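Side-chain contacts in GrgF (PDB 6LZH), which transfers polyketide chains, joining two of them in the biosynthesis of the fungal furanone gregatin A: residues 46-49 with 50-54; 218-221 with 222-226; 275-278 with 279-283. All blocks are in the same frame, centred on the assembly; numbering follows the deposited sequence.

Contact 1 (46-49 with 50-54)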
ATOM      1  N   ASP A  46      18.576 -15.223  -9.388  1.00 21.76           N
ATOM      2  CA  ASP A  46      19.720 -15.997  -9.877  1.00 24.68           C
ATOM      3  C   ASP A  46      20.537 -16.655  -8.766  1.00 23.19           C
ATOM      4  O   ASP A  46      21.146 -17.705  -8.997  1.00 27.00           O
ATOM      5  CB  ASP A  46      20.611 -15.082 -10.728  1.00 21.65           C
ATOM      6  CG  ASP A  46      20.002 -14.785 -12.082  1.00 28.35           C
ATOM      7  OD1 ASP A  46      18.919 -14.170 -12.120  1.00 25.86           O
ATOM      8  OD2 ASP A  46      20.592 -15.186 -13.112  1.00 31.81           O
ATOM      9  N   ALA A  47      20.594 -16.068  -7.575  1.00 24.62           N
ATOM     10  CA  ALA A  47      21.499 -16.550  -6.535  1.00 25.47           C
ATOM     11  C   ALA A  47      20.752 -17.344  -5.474  1.00 21.14           C
ATOM     12  O   ALA A  47      19.687 -16.921  -5.014  1.00 20.25           O
ATOM     13  CB  ALA A  47      22.228 -15.388  -5.852  1.00 27.25           C
ATOM     14  N   ILE A  48      21.341 -18.488  -5.084  1.00 20.55           N
ATOM     15  CA  ILE A  48      20.938 -19.331  -3.951  1.00 17.02           C
ATOM     16  C   ILE A  48      19.661 -20.115  -4.240  1.00 18.23           C
ATOM     17  O   ILE A  48      19.626 -21.345  -4.101  1.00 16.95           O
ATOM     18  CB  ILE A  48      20.768 -18.507  -2.657  1.00 21.49           C
ATOM     19  CG1 ILE A  48      22.031 -17.680  -2.356  1.00 27.24           C
ATOM     20  CG2 ILE A  48      20.469 -19.447  -1.491  1.00 21.04           C
ATOM     21  CD1 ILE A  48      21.958 -16.896  -1.036  1.00 23.58           C
ATOM     22  N   LEU A  49      18.592 -19.406  -4.599  1.00 18.93           N
ATOM     23  CA  LEU A  49      17.313 -20.077  -4.815  1.00 16.08           C
ATOM     24  C   LEU A  49      17.350 -21.159  -5.896  1.00 16.74           C
ATOM     25  O   LEU A  49      16.628 -22.162  -5.740  1.00 13.59           O
ATOM     26  CB  LEU A  49      16.236 -19.040  -5.142  1.00 18.29           C
ATOM     27  CG  LEU A  49      15.500 -18.440  -3.935  1.00 16.28           C
ATOM     28  CD1 LEU A  49      16.480 -17.668  -3.049  1.00 16.80           C
ATOM     29  CD2 LEU A  49      14.378 -17.529  -4.375  1.00 16.70           C
ATOM     30  N   PRO A  50      18.072 -21.013  -7.015  1.00 16.35           N
ATOM     31  CA  PRO A  50      17.982 -22.068  -8.045  1.00 18.36           C
ATOM     32  C   PRO A  50      18.339 -23.454  -7.532  1.00 15.76           C
ATOM     33  O   PRO A  50      17.673 -24.435  -7.894  1.00 14.29           O
ATOM     34  CB  PRO A  50      18.973 -21.588  -9.116  1.00 20.01           C
ATOM     35  CG  PRO A  50      18.943 -20.106  -8.985  1.00 19.59           C
ATOM     36  CD  PRO A  50      18.868 -19.865  -7.498  1.00 16.14           C
ATOM     37  N   ASP A  51      19.382 -23.558  -6.696  1.00 18.52           N
ATOM     38  CA  ASP A  51      19.754 -24.870  -6.169  1.00 18.07           C
ATOM     39  C   ASP A  51      18.699 -25.384  -5.200  1.00 19.75           C
ATOM     40  O   ASP A  51      18.442 -26.593  -5.138  1.00 14.78           O
ATOM     41  CB  ASP A  51      21.131 -24.811  -5.504  1.00 20.97           C
ATOM     42  CG  ASP A  51      21.784 -26.190  -5.401  1.00 25.77           C
ATOM     43  OD1 ASP A  51      21.964 -26.849  -6.447  1.00 26.92           O
ATOM     44  OD2 ASP A  51      22.079 -26.626  -4.270  1.00 25.35           O
ATOM     45  N   ILE A  52      18.045 -24.481  -4.468  1.00 16.36           N
ATOM     46  CA  ILE A  52      16.941 -24.918  -3.622  1.00 14.86           C
ATOM     47  C   ILE A  52      15.763 -25.380  -4.479  1.00 15.51           C
ATOM     48  O   ILE A  52      15.108 -26.391  -4.172  1.00 15.39           O
ATOM     49  CB  ILE A  52      16.546 -23.791  -2.652  1.00 16.38           C
ATOM     50  CG1 ILE A  52      17.706 -23.497  -1.683  1.00 16.38           C
ATOM     51  CG2 ILE A  52      15.303 -24.182  -1.899  1.00 15.10           C
ATOM     52  CD1 ILE A  52      17.475 -22.291  -0.709  1.00 15.35           C
ATOM     53  N   ALA A  53      15.450 -24.638  -5.546  1.00 15.57           N
ATOM     54  CA  ALA A  53      14.421 -25.093  -6.478  1.00 16.04           C
ATOM     55  C   ALA A  53      14.756 -26.478  -7.021  1.00 20.67           C
ATOM     56  O   ALA A  53      13.894 -27.368  -7.069  1.00 17.88           O
ATOM     57  CB  ALA A  53      14.269 -24.092  -7.625  1.00 19.67           C
ATOM     58  N   LYS A  54      16.019 -26.679  -7.420  1.00 15.87           N
ATOM     59  CA  LYS A  54      16.441 -27.978  -7.933  1.00 19.13           C
ATOM     60  C   LYS A  54      16.200 -29.086  -6.912  1.00 18.24           C
ATOM     61  O   LYS A  54      15.731 -30.177  -7.266  1.00 15.11           O
ATOM     62  CB  LYS A  54      17.922 -27.916  -8.325  1.00 17.98           C
ATOM     63  CG  LYS A  54      18.436 -29.201  -8.957  1.00 29.54           C
ATOM     64  CD  LYS A  54      17.912 -29.350 -10.377  1.00 36.30           C
ATOM     65  CE  LYS A  54      18.548 -30.520 -11.120  1.00 39.30           C
ATOM     66  NZ  LYS A  54      17.538 -31.573 -11.476  1.00 41.21           N
TER
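The pyrrolidine ring of Pro50 is turned with its CG-CD side to the preceding loop: Pro50 CG lies 3.3 Å from the carbonyl oxygen Asp46 O. Next to it, Pro50 CD lies 3.7 Å from the carbonyl carbon Ala47 C. CD also meets the side chain of Leu49, whose CB is 3.6 Å from Pro50 CD. Beyond the two segments, Trp24 and Leu65 pack on the same proline. Ile48, the N-cap of helix 49-58, has a positive phi of 74° and forms the centre of a classic gamma turn closed by Leu49 N and Ala47 O. Its own carbonyl then faces into the first helical turn, where Asp51 N reaches Ile48 O in a weak, bent bond of 3.4 Å. The first regular bond follows from Ala53 N to Leu49 O at 2.7 Å, almost straight at 171°. Pro50 lacks an N-H, which costs little here because N-H groups in the first turn of a helix have no helical carbonyl four residues back to bind. Ile52 reaches back over the cap: with CG1 beside the backbone N (chi1 -65°) and the chain extended beyond it, Ile52 CG1 comes to 3.8 Å from Ile48 O. Ile52 CD1 ends 4.2 Å from Ile48 CG2, a loose touch of methyl groups. Leu49 instead enters the core, against Pro39, Leu65, Trp112 and Leu114, and its side chain lies about 8 Å from the side chain of the active-site residue Cys115. Residues 49-54 thus start the helix of the beta-alpha-beta crossover from strand 32-38 to strand 62-66, and the loop ahead of them is the one that, in alpha/beta hydrolase folds, commonly contributes to the oxyanion hole.

Contact 2 (218-221 with 222-226). With NA (sodium ion), chain D.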
ATOM      1  N   TRP A 218       3.644   0.111   4.498  1.00 22.33           N
ATOM      2  CA  TRP A 218       3.549  -1.341   4.436  1.00 21.11           C
ATOM      3  C   TRP A 218       4.001  -1.896   5.779  1.00 23.66           C
ATOM      4  O   TRP A 218       5.151  -1.701   6.181  1.00 24.81           O
ATOM      5  CB  TRP A 218       4.406  -1.886   3.292  1.00 22.78           C
ATOM      6  CG  TRP A 218       4.294  -3.360   3.125  1.00 22.38           C
ATOM      7  CD1 TRP A 218       5.183  -4.301   3.559  1.00 21.82           C
ATOM      8  CD2 TRP A 218       3.227  -4.073   2.487  1.00 23.59           C
ATOM      9  NE1 TRP A 218       4.733  -5.566   3.230  1.00 24.52           N
ATOM     10  CE2 TRP A 218       3.541  -5.451   2.563  1.00 25.46           C
ATOM     11  CE3 TRP A 218       2.045  -3.684   1.845  1.00 21.91           C
ATOM     12  CZ2 TRP A 218       2.714  -6.439   2.025  1.00 25.06           C
ATOM     13  CZ3 TRP A 218       1.214  -4.672   1.315  1.00 23.14           C
ATOM     14  CH2 TRP A 218       1.561  -6.034   1.400  1.00 23.86           C
ATOM     15  N   ASN A 219       3.094  -2.566   6.479  1.00 23.49           N
ATOM     16  CA  ASN A 219       3.392  -3.154   7.783  1.00 21.91           C
ATOM     17  C   ASN A 219       2.834  -4.568   7.763  1.00 21.09           C
ATOM     18  O   ASN A 219       1.629  -4.758   7.942  1.00 21.44           O
ATOM     19  CB  ASN A 219       2.798  -2.335   8.923  1.00 23.82           C
ATOM     20  CG  ASN A 219       3.111  -2.932  10.281  1.00 32.34           C
ATOM     21  OD1 ASN A 219       3.804  -3.958  10.380  1.00 28.52           O
ATOM     22  ND2 ASN A 219       2.606  -2.295  11.336  1.00 28.40           N
ATOM     23  N   ILE A 220       3.720  -5.542   7.524  1.00 19.31           N
ATOM     24  CA  ILE A 220       3.323  -6.942   7.422  1.00 19.12           C
ATOM     25  C   ILE A 220       2.607  -7.402   8.689  1.00 21.20           C
ATOM     26  O   ILE A 220       1.717  -8.256   8.633  1.00 21.12           O
ATOM     27  CB  ILE A 220       4.572  -7.803   7.100  1.00 19.72           C
ATOM     28  CG1 ILE A 220       4.181  -9.231   6.760  1.00 22.45           C
ATOM     29  CG2 ILE A 220       5.600  -7.758   8.217  1.00 22.18           C
ATOM     30  CD1 ILE A 220       3.205  -9.302   5.596  1.00 21.79           C
ATOM     31  N   LEU A 221       2.970  -6.842   9.844  1.00 21.73           N
ATOM     32  CA  LEU A 221       2.301  -7.215  11.087  1.00 26.04           C
ATOM     33  C   LEU A 221       0.805  -6.935  11.044  1.00 26.10           C
ATOM     34  O   LEU A 221       0.051  -7.543  11.807  1.00 32.03           O
ATOM     35  CB  LEU A 221       2.922  -6.475  12.277  1.00 24.80           C
ATOM     36  CG  LEU A 221       4.384  -6.754  12.630  1.00 29.55           C
ATOM     37  CD1 LEU A 221       4.762  -6.076  13.937  1.00 35.37           C
ATOM     38  CD2 LEU A 221       4.654  -8.234  12.719  1.00 27.69           C
ATOM     39  N   ASN A 222       0.355  -6.050  10.161  1.00 26.73           N
ATOM     40  CA  ASN A 222      -1.062  -5.704  10.099  1.00 29.07           C
ATOM     41  C   ASN A 222      -1.904  -6.686   9.291  1.00 33.54           C
ATOM     42  O   ASN A 222      -3.138  -6.580   9.326  1.00 28.01           O
ATOM     43  CB  ASN A 222      -1.231  -4.315   9.498  1.00 34.39           C
ATOM     44  CG  ASN A 222      -0.970  -3.201  10.505  1.00 36.98           C
ATOM     45  OD1 ASN A 222      -1.256  -2.039  10.234  1.00 42.85           O
ATOM     46  ND2 ASN A 222      -0.433  -3.555  11.668  1.00 38.39           N
ATOM     47  N   VAL A 223      -1.294  -7.613   8.541  1.00 25.23           N
ATOM     48  CA  VAL A 223      -2.110  -8.500   7.718  1.00 24.08           C
ATOM     49  C   VAL A 223      -1.804  -9.977   7.958  1.00 18.74           C
ATOM     50  O   VAL A 223      -2.551 -10.839   7.485  1.00 24.31           O
ATOM     51  CB  VAL A 223      -1.977  -8.153   6.217  1.00 27.72           C
ATOM     52  CG1 VAL A 223      -2.179  -6.639   5.987  1.00 26.60           C
ATOM     53  CG2 VAL A 223      -0.642  -8.621   5.643  1.00 20.95           C
ATOM     54  N   VAL A 224      -0.728 -10.297   8.689  1.00 21.09           N
ATOM     55  CA  VAL A 224      -0.381 -11.717   8.831  1.00 17.55           C
ATOM     56  C   VAL A 224      -1.415 -12.489   9.651  1.00 23.98           C
ATOM     57  O   VAL A 224      -1.511 -13.721   9.528  1.00 16.63           O
ATOM     58  CB  VAL A 224       1.025 -11.908   9.425  1.00 21.43           C
ATOM     59  CG1 VAL A 224       2.078 -11.471   8.424  1.00 22.16           C
ATOM     60  CG2 VAL A 224       1.171 -11.181  10.785  1.00 22.63           C
ATOM     61  N   GLN A 225      -2.228 -11.798  10.460  1.00 21.57           N
ATOM     62  CA  GLN A 225      -3.292 -12.495  11.175  1.00 24.00           C
ATOM     63  C   GLN A 225      -4.335 -13.077  10.231  1.00 25.43           C
ATOM     64  O   GLN A 225      -5.078 -13.981  10.632  1.00 27.66           O
ATOM     65  CB  GLN A 225      -3.962 -11.564  12.194  1.00 22.53           C
ATOM     66  CG  GLN A 225      -4.806 -10.476  11.582  1.00 29.82           C
ATOM     67  CD  GLN A 225      -4.038  -9.173  11.411  1.00 37.36           C
ATOM     68  OE1 GLN A 225      -2.815  -9.177  11.179  1.00 32.98           O
ATOM     69  NE2 GLN A 225      -4.744  -8.044  11.552  1.00 32.21           N
ATOM     70  N   TYR A 226      -4.383 -12.610   8.982  1.00 22.29           N
ATOM     71  CA  TYR A 226      -5.339 -13.114   7.999  1.00 22.03           C
ATOM     72  C   TYR A 226      -4.842 -14.330   7.232  1.00 21.69           C
ATOM     73  O   TYR A 226      -5.583 -14.873   6.403  1.00 22.32           O
ATOM     74  CB  TYR A 226      -5.704 -12.020   6.999  1.00 24.88           C
ATOM     75  CG  TYR A 226      -6.248 -10.747   7.627  1.00 27.77           C
ATOM     76  CD1 TYR A 226      -7.292 -10.786   8.541  1.00 34.33           C
ATOM     77  CD2 TYR A 226      -5.721  -9.517   7.295  1.00 29.77           C
ATOM     78  CE1 TYR A 226      -7.804  -9.635   9.099  1.00 37.35           C
ATOM     79  CE2 TYR A 226      -6.220  -8.351   7.853  1.00 37.83           C
ATOM     80  CZ  TYR A 226      -7.262  -8.416   8.754  1.00 41.93           C
ATOM     81  OH  TYR A 226      -7.757  -7.249   9.311  1.00 44.38           O
TER
HETATM   82 NA    NA D 302       7.148  -0.958   6.594  1.00 19.14          NA
HETATM   83  O   HOH W   1       5.909   0.458   8.104  1.00 35.27           O
HETATM   84  O   HOH W   2       7.684  -2.059   8.881  1.00 36.02           O
HETATM   85  O   HOH W   3       8.410  -2.781   5.491  1.00 29.02           O
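CB of Ile220 points away from residues 222-226; CG1 and CD1 turn back to meet Val224 and Val223. CG1 stands opposite the backbone N (chi1 -171°), and Ile220 CG1 presses on Val224 CG1 at 3.5 Å, tighter than usual for two carbons. A bend at chi2 of 57° then brings the tip within reach of both valines, with Ile220 CD1 at 3.7 Å from Val224 CG1 and at 3.9 Å from Val223 CG2. The isoleucine crosses each valine at about a right angle; it also packs on Asn119 and Ala123 of helix 116-127 and on Ile141. The backbone beneath makes two overlapping beta turns in the connection from helix 209-216 to strand 232-237 of the alpha/beta hydrolase fold. Asn222 N closes the first on Asn219 O at 2.9 Å. The carbonyl of Ile220 accepts two bonds: Val223 N, at 3.1 Å from Ile220 O, stands well above the carbonyl plane, whereas Val224 N approaches nearly end-on to the same oxygen. Asn219 adds a weak Asx turn, its OD1 accepting from Leu221 N. The side chains of Asn219 and Asn222 cross at about a right angle, with their amide planes 36° apart, but the atoms that meet, Asn219 ND2 and Asn222 ND2 at 3.3 Å, are both donors and do not bond to each other. Partners lie across the dimer interface: Asn222 OD1 accepts from the ND2 groups of Asn219 and Asn222 of the second subunit, and Asn219 ND2 gives a weak bond to Asn222 OD1 of that subunit. The indole NE1 of Trp218 is hydrogen-bonded to Asn119 OD1. On the backbone, Trp218 O binds a sodium ion at 2.2 Å, a site completed by Ser215 O and three waters.

Contact 3 (275-278 with 279-283)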
ATOM      1  N   GLY A 275      25.413 -24.707   6.468  1.00 23.44           N
ATOM      2  CA  GLY A 275      25.054 -25.725   7.434  1.00 24.23           C
ATOM      3  C   GLY A 275      24.367 -26.911   6.790  1.00 22.65           C
ATOM      4  O   GLY A 275      24.531 -27.191   5.603  1.00 24.42           O
ATOM      5  N   ASP A 276      23.580 -27.619   7.597  1.00 24.84           N
ATOM      6  CA  ASP A 276      22.911 -28.852   7.171  1.00 24.49           C
ATOM      7  C   ASP A 276      21.652 -28.487   6.377  1.00 24.84           C
ATOM      8  O   ASP A 276      20.514 -28.591   6.842  1.00 21.43           O
ATOM      9  CB  ASP A 276      22.601 -29.715   8.390  1.00 25.14           C
ATOM     10  CG  ASP A 276      22.074 -31.088   8.025  1.00 23.81           C
ATOM     11  OD1 ASP A 276      21.871 -31.368   6.826  1.00 25.57           O
ATOM     12  OD2 ASP A 276      21.829 -31.886   8.953  1.00 28.99           O
ATOM     13  N   VAL A 277      21.879 -28.044   5.139  1.00 22.20           N
ATOM     14  CA  VAL A 277      20.759 -27.557   4.343  1.00 21.24           C
ATOM     15  C   VAL A 277      19.834 -28.707   3.955  1.00 22.94           C
ATOM     16  O   VAL A 277      18.624 -28.512   3.800  1.00 19.64           O
ATOM     17  CB  VAL A 277      21.274 -26.780   3.115  1.00 21.59           C
ATOM     18  CG1 VAL A 277      20.132 -26.466   2.171  1.00 18.66           C
ATOM     19  CG2 VAL A 277      21.953 -25.457   3.563  1.00 21.09           C
ATOM     20  N   GLU A 278      20.371 -29.921   3.806  1.00 18.00           N
ATOM     21  CA  GLU A 278      19.515 -31.077   3.545  1.00 22.36           C
ATOM     22  C   GLU A 278      18.468 -31.228   4.643  1.00 19.28           C
ATOM     23  O   GLU A 278      17.285 -31.475   4.375  1.00 18.51           O
ATOM     24  CB  GLU A 278      20.365 -32.356   3.438  1.00 21.90           C
ATOM     25  CG  GLU A 278      19.549 -33.638   3.315  1.00 20.84           C
ATOM     26  CD  GLU A 278      19.046 -33.872   1.891  1.00 24.59           C
ATOM     27  OE1 GLU A 278      19.547 -33.209   0.958  1.00 23.86           O
ATOM     28  OE2 GLU A 278      18.168 -34.737   1.700  1.00 32.19           O
ATOM     29  N   SER A 279      18.888 -31.084   5.896  1.00 17.97           N
ATOM     30  CA  SER A 279      17.935 -31.229   6.983  1.00 17.76           C
ATOM     31  C   SER A 279      16.981 -30.042   7.052  1.00 18.17           C
ATOM     32  O   SER A 279      15.800 -30.221   7.387  1.00 16.71           O
ATOM     33  CB  SER A 279      18.684 -31.420   8.302  1.00 20.98           C
ATOM     34  OG  SER A 279      17.781 -31.365   9.382  1.00 29.62           O
ATOM     35  N   ILE A 280      17.466 -28.842   6.711  1.00 18.76           N
ATOM     36  CA  ILE A 280      16.601 -27.665   6.657  1.00 19.14           C
ATOM     37  C   ILE A 280      15.486 -27.884   5.640  1.00 16.40           C
ATOM     38  O   ILE A 280      14.299 -27.653   5.919  1.00 14.63           O
ATOM     39  CB  ILE A 280      17.433 -26.408   6.317  1.00 18.17           C
ATOM     40  CG1 ILE A 280      18.462 -26.122   7.424  1.00 19.70           C
ATOM     41  CG2 ILE A 280      16.520 -25.208   6.056  1.00 16.08           C
ATOM     42  CD1 ILE A 280      19.406 -24.915   7.114  1.00 16.49           C
ATOM     43  N   LEU A 281      15.851 -28.359   4.445  1.00 14.89           N
ATOM     44  CA  LEU A 281      14.852 -28.514   3.389  1.00 18.30           C
ATOM     45  C   LEU A 281      13.950 -29.730   3.632  1.00 15.10           C
ATOM     46  O   LEU A 281      12.767 -29.699   3.264  1.00 16.48           O
ATOM     47  CB  LEU A 281      15.555 -28.584   2.028  1.00 15.68           C
ATOM     48  CG  LEU A 281      16.310 -27.307   1.620  1.00 15.26           C
ATOM     49  CD1 LEU A 281      16.936 -27.451   0.239  1.00 21.72           C
ATOM     50  CD2 LEU A 281      15.389 -26.085   1.651  1.00 14.36           C
ATOM     51  N   ASN A 282      14.479 -30.807   4.229  1.00 15.11           N
ATOM     52  CA  ASN A 282      13.626 -31.952   4.570  1.00 16.93           C
ATOM     53  C   ASN A 282      12.516 -31.547   5.523  1.00 17.22           C
ATOM     54  O   ASN A 282      11.378 -32.028   5.410  1.00 17.48           O
ATOM     55  CB  ASN A 282      14.449 -33.068   5.195  1.00 17.63           C
ATOM     56  CG  ASN A 282      14.985 -34.011   4.162  1.00 23.94           C
ATOM     57  OD1 ASN A 282      14.324 -34.254   3.154  1.00 27.27           O
ATOM     58  ND2 ASN A 282      16.193 -34.532   4.383  1.00 23.85           N
ATOM     59  N   ARG A 283      12.837 -30.670   6.472  1.00 16.82           N
ATOM     60  CA  ARG A 283      11.838 -30.161   7.411  1.00 14.68           C
ATOM     61  C   ARG A 283      10.738 -29.398   6.678  1.00 15.20           C
ATOM     62  O   ARG A 283       9.545 -29.630   6.912  1.00 16.44           O
ATOM     63  CB  ARG A 283      12.532 -29.286   8.456  1.00 16.27           C
ATOM     64  CG  ARG A 283      11.601 -28.430   9.327  1.00 16.20           C
ATOM     65  CD  ARG A 283      10.761 -29.275  10.300  1.00 17.71           C
ATOM     66  NE  ARG A 283       9.990 -28.411  11.187  1.00 17.05           N
ATOM     67  CZ  ARG A 283      10.512 -27.802  12.246  1.00 19.05           C
ATOM     68  NH1 ARG A 283      11.787 -27.989  12.547  1.00 17.52           N
ATOM     69  NH2 ARG A 283       9.757 -27.011  13.003  1.00 17.29           N
TER
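An aspartate N-cap begins helix 277-292, with Asp276 OD1 accepting from Ser279 N at 3.1 Å. The CG of Asp276 lies opposite its backbone N (chi1 -172°), which carries the carboxylate over the first turn; Ser279 N meets OD1 from well above the carboxylate plane, and Asp276 OD2 rests 3.2 Å from Ser279 CB. A negative group here should interact favourably with the helix dipole. Asp276 also centres an inverse gamma turn, and its carbonyl starts the regular helical pattern, Ile280 N binding Asp276 O at 3.1 Å. This is the C-terminal helix of the alpha/beta hydrolase fold, lying against helix 49-58. Val277 and Leu281 run side by side and point the same way, with Val277 CG1 at 3.9 Å from Leu281 CD1; Leu281 goes on to touch Ile52, Trp55 and Phe56. Next to Val277, Glu278 bends at chi2 and brings its OE2 to 3.3 Å from ND2 of Asn282, one turn further on, a weak bond between a carboxylate and an amide whose planes stand 80° apart. The other oxygen, Glu278 OE1, has the stronger partner, the indole NE1 of Trp55.

The contacts follow one another along the chain in the order 1, 2, 3. Contacts 1 and 3 are neighbours in space, their centres 14 Å apart, because helices 49-58 and 277-292 pack together beside the mixed eight-stranded sheet; they touch where Ile52 CG2 meets Leu281 CD2 at 4.0 Å. The first helix after strand 32-38 and the last helix of the chain are thus held together there. Contact 2 lies on the other side of the chain's centre from contact 1, with centres 27 Å apart, and its centre is 28 Å from that of contact 3. It packs on helices 116-127 and 245-254 and serves the subunit interface, while no other chain of the assembly touches contacts 1 and 3.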